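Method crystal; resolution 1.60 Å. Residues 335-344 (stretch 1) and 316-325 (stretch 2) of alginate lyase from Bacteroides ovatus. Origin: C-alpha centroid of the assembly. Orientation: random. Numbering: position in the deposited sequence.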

# COMPACT_ATOMS: atom_id res chain seq x y z
N GLU A 335 -13.97 -6.14 -11.67
CA GLU A 335 -12.85 -6.87 -11.07
C GLU A 335 -13.22 -8.09 -10.21
O GLU A 335 -12.48 -8.42 -9.29
CB GLU A 335 -12.02 -5.89 -10.24
CG GLU A 335 -11.36 -4.81 -11.06
CD GLU A 335 -10.60 -3.75 -10.24
OE1 GLU A 335 -10.86 -3.51 -9.04
OE2 GLU A 335 -9.69 -3.14 -10.83
N TRP A 336 -14.34 -8.75 -10.50
CA TRP A 336 -14.72 -9.94 -9.72
C TRP A 336 -13.63 -11.00 -9.69
O TRP A 336 -13.21 -11.41 -8.64
CB TRP A 336 -16.04 -10.54 -10.25
CG TRP A 336 -16.44 -11.72 -9.44
CD1 TRP A 336 -16.23 -13.03 -9.77
CD2 TRP A 336 -17.04 -11.72 -8.14
NE1 TRP A 336 -16.67 -13.85 -8.75
CE2 TRP A 336 -17.19 -13.06 -7.75
CE3 TRP A 336 -17.52 -10.72 -7.30
CZ2 TRP A 336 -17.77 -13.42 -6.54
CZ3 TRP A 336 -18.06 -11.08 -6.08
CH2 TRP A 336 -18.19 -12.44 -5.72
N ASP A 337 -13.18 -11.46 -10.86
CA ASP A 337 -12.15 -12.51 -10.88
C ASP A 337 -10.85 -12.06 -10.25
O ASP A 337 -10.20 -12.82 -9.49
CB ASP A 337 -11.90 -12.96 -12.33
CG ASP A 337 -13.05 -13.70 -12.93
OD1 ASP A 337 -13.96 -14.15 -12.22
OD2 ASP A 337 -13.02 -13.87 -14.15
N LYS A 338 -10.43 -10.84 -10.53
CA LYS A 338 -9.23 -10.28 -9.90
C LYS A 338 -9.30 -10.31 -8.36
O LYS A 338 -8.32 -10.68 -7.71
CB LYS A 338 -8.99 -8.86 -10.40
CG LYS A 338 -7.83 -8.14 -9.84
CD LYS A 338 -7.85 -6.65 -10.34
CE LYS A 338 -6.78 -5.83 -9.65
NZ LYS A 338 -7.02 -4.36 -9.79
N LYS A 339 -10.43 -9.89 -7.80
CA LYS A 339 -10.63 -9.90 -6.32
C LYS A 339 -10.79 -11.28 -5.73
O LYS A 339 -10.26 -11.52 -4.64
CB LYS A 339 -11.76 -8.97 -5.91
CG LYS A 339 -11.48 -7.50 -6.27
CD LYS A 339 -10.14 -6.99 -5.76
CE LYS A 339 -9.89 -5.58 -6.28
NZ LYS A 339 -8.50 -5.10 -5.87
N GLN A 340 -11.44 -12.22 -6.46
CA GLN A 340 -11.39 -13.63 -6.05
C GLN A 340 -9.94 -14.12 -5.89
O GLN A 340 -9.59 -14.73 -4.90
CB GLN A 340 -12.16 -14.50 -7.05
CG GLN A 340 -13.66 -14.36 -6.90
CD GLN A 340 -14.19 -15.15 -5.71
OE1 GLN A 340 -13.66 -16.23 -5.41
NE2 GLN A 340 -15.23 -14.65 -5.05
N GLU A 341 -9.09 -13.84 -6.89
CA GLU A 341 -7.69 -14.23 -6.81
C GLU A 341 -6.99 -13.56 -5.61
O GLU A 341 -6.30 -14.23 -4.84
CB GLU A 341 -6.96 -13.90 -8.11
CG GLU A 341 -5.51 -14.30 -8.03
CD GLU A 341 -4.72 -14.02 -9.32
OE1 GLU A 341 -5.18 -13.16 -10.09
OE2 GLU A 341 -3.65 -14.64 -9.53
N GLU A 342 -7.19 -12.27 -5.43
CA GLU A 342 -6.62 -11.55 -4.29
C GLU A 342 -7.04 -12.15 -2.95
O GLU A 342 -6.22 -12.26 -2.04
CB GLU A 342 -7.00 -10.08 -4.33
CG GLU A 342 -6.30 -9.32 -5.44
CD GLU A 342 -6.53 -7.77 -5.35
OE1 GLU A 342 -6.67 -7.24 -4.24
OE2 GLU A 342 -6.58 -7.11 -6.41
N ALA A 343 -8.31 -12.56 -2.84
CA ALA A 343 -8.80 -13.21 -1.63
C ALA A 343 -7.98 -14.46 -1.28
O ALA A 343 -7.73 -14.74 -0.13
CB ALA A 343 -10.28 -13.53 -1.78
N CYS A 344 -7.62 -15.25 -2.31
CA CYS A 344 -6.83 -16.45 -2.11
C CYS A 344 -5.43 -16.13 -1.52
O CYS A 344 -4.86 -16.95 -0.76
CB CYS A 344 -6.66 -17.19 -3.45
SG CYS A 344 -8.20 -17.91 -4.07
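Stretch 2, residues 316-325: FLIPYIGKPQ

The apolar centre of the contact lies at the C-terminal end of stretch 1, where A343 and C344 meet I321. A343 points its CB toward stretch 2. That methyl packs against I321 CD1, with A343 CB and I321 CD1 3.7 Å apart. It also touches L317, though less tightly: A343 CB to L317 CD2 is 4.2 Å. I321 takes the m rotamer at chi1 and t at chi2. Its CA-to-CB bond runs sideways, but the end of the side chain comes nearer to the helix. The other branch reaches C344, with I321 CG2 3.9 Å from C344 SG. A343, C344, L317 and I321 are all buried.

Stretch 1 is helical from W336 to C344, and the helix continues later in the chain. E335 is at the N-cap position. Stretch 2 changes conformation along its length. F316 and L317 belong to a helix that begins earlier in the chain; a 3-10 segment follows at 318-320, and then a type II beta turn from Y320 to K323. The turn is closed by K323 N donating to Y320 O at 3.2 Å. The two stretches run in opposite senses: Q340 faces I321, with their CA atoms 6.1 Å apart, and W336 faces Q325, with their CA atoms 7.4 Å apart. As stretch 2 advances from L317 to Q325, its contacts move back along the helix from A343 to W336.

One helical turn before C344, Q340 binds the beta turn through both ends of its amide. Q340 NE2 donates to Y320 O at 3.0 Å, and G322 N donates to Q340 OE1 at 2.8 Å. Both bonds are nearly straight, with N-H...acceptor angles of 166° and 178°. The side chain starts out sideways and bends back to the turn, with chi1 and chi2 both m. Y320 O thus accepts two hydrogen bonds, one from K323 N and one from Q340 NE2. G322 has a positive phi of 84°. At its backbone angles a CB would be jammed against the carbonyl O of I321, which by itself calls for glycine.

W336 covers the last part of stretch 2. Its CA-to-CB bond points toward stretch 2, and with chi1 t the indole lies against Q325. Q325 CB sits 3.6 Å from the centroid of the six-membered ring and 8° off its normal, a CH-pi contact over the face. Q325 CA is 3.5 Å from W336 CZ2, and Q325 CD is 3.6 Å from W336 CE3. The extended glutamine side chain thus follows the ring.

The polar edge is at the indole nitrogen. K323 O lies near the ring plane, 3.6 Å from W336 CZ2. Water 1 joins the two residues: it accepts from W336 NE1 at 3.0 Å and donates to K323 O at 2.8 Å. The lysine side chain leads away from the helix. In all, the two stretches bury 419 Å², both sides summed.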

# COMPACT_ATOMS: atom_id res chain seq x y z
N PHE A 316 -15.94 -14.17 7.64
CA PHE A 316 -17.03 -13.58 6.82
C PHE A 316 -16.70 -13.79 5.33
O PHE A 316 -17.56 -14.10 4.51
CB PHE A 316 -17.22 -12.08 7.13
CG PHE A 316 -17.98 -11.36 6.05
CD1 PHE A 316 -19.35 -11.45 5.99
CD2 PHE A 316 -17.29 -10.67 5.05
CE1 PHE A 316 -20.04 -10.82 5.00
CE2 PHE A 316 -17.97 -10.03 4.03
CZ PHE A 316 -19.35 -10.13 3.98
N LEU A 317 -15.43 -13.55 4.97
CA LEU A 317 -15.04 -13.56 3.57
C LEU A 317 -14.98 -14.94 2.94
O LEU A 317 -15.34 -15.13 1.78
CB LEU A 317 -13.68 -12.88 3.40
CG LEU A 317 -13.05 -12.90 1.99
CD1 LEU A 317 -13.91 -12.08 0.99
CD2 LEU A 317 -11.62 -12.34 2.07
N ILE A 318 -14.45 -15.90 3.70
CA ILE A 318 -14.09 -17.21 3.15
C ILE A 318 -15.20 -17.91 2.34
O ILE A 318 -14.92 -18.41 1.26
CB ILE A 318 -13.52 -18.14 4.26
CG1 ILE A 318 -12.09 -17.70 4.56
CG2 ILE A 318 -13.59 -19.66 3.83
CD1 ILE A 318 -11.50 -18.17 5.89
N PRO A 319 -16.44 -17.94 2.84
CA PRO A 319 -17.47 -18.69 2.08
C PRO A 319 -17.71 -18.20 0.67
O PRO A 319 -18.24 -18.95 -0.17
CB PRO A 319 -18.72 -18.55 2.94
CG PRO A 319 -18.18 -18.31 4.33
CD PRO A 319 -16.95 -17.48 4.15
N TYR A 320 -17.34 -16.95 0.40
CA TYR A 320 -17.55 -16.39 -0.90
C TYR A 320 -16.43 -16.69 -1.87
O TYR A 320 -16.58 -16.47 -3.06
CB TYR A 320 -17.77 -14.88 -0.80
CG TYR A 320 -19.01 -14.51 -0.02
CD1 TYR A 320 -20.28 -14.70 -0.56
CD2 TYR A 320 -18.91 -13.97 1.27
CE1 TYR A 320 -21.42 -14.37 0.16
CE2 TYR A 320 -20.02 -13.62 1.98
CZ TYR A 320 -21.28 -13.82 1.43
OH TYR A 320 -22.35 -13.45 2.16
N ILE A 321 -15.33 -17.22 -1.36
CA ILE A 321 -14.21 -17.52 -2.22
C ILE A 321 -14.52 -18.78 -2.99
O ILE A 321 -14.88 -19.81 -2.40
CB ILE A 321 -12.87 -17.67 -1.44
CG1 ILE A 321 -12.54 -16.37 -0.70
CG2 ILE A 321 -11.74 -18.02 -2.40
CD1 ILE A 321 -11.30 -16.45 0.20
N GLY A 322 -14.49 -18.68 -4.31
CA GLY A 322 -14.86 -19.80 -5.17
C GLY A 322 -16.35 -19.95 -5.46
O GLY A 322 -16.74 -20.87 -6.18
N LYS A 323 -17.17 -19.05 -4.93
CA LYS A 323 -18.62 -19.04 -5.16
C LYS A 323 -18.93 -17.97 -6.17
O LYS A 323 -18.25 -16.96 -6.21
CB LYS A 323 -19.30 -18.71 -3.84
CG LYS A 323 -20.65 -19.26 -3.62
CD LYS A 323 -21.14 -19.02 -2.21
CE LYS A 323 -20.91 -20.21 -1.28
NZ LYS A 323 -21.69 -20.09 -0.06
N PRO A 324 -19.96 -18.17 -7.03
CA PRO A 324 -20.22 -17.15 -8.03
C PRO A 324 -20.71 -15.83 -7.47
O PRO A 324 -21.25 -15.78 -6.35
CB PRO A 324 -21.34 -17.77 -8.90
CG PRO A 324 -21.55 -19.10 -8.39
CD PRO A 324 -20.81 -19.36 -7.16
N GLN A 325 -20.60 -14.79 -8.28
CA GLN A 325 -21.02 -13.44 -7.85
C GLN A 325 -22.49 -13.37 -7.47
O GLN A 325 -22.89 -12.57 -6.65
CB GLN A 325 -20.66 -12.35 -8.89
CG GLN A 325 -21.08 -11.00 -8.42
CD GLN A 325 -20.45 -9.81 -9.12
OE1 GLN A 325 -19.70 -9.97 -10.07
NE2 GLN A 325 -20.79 -8.59 -8.65
O HOH W 1 -16.32 -16.75 -8.24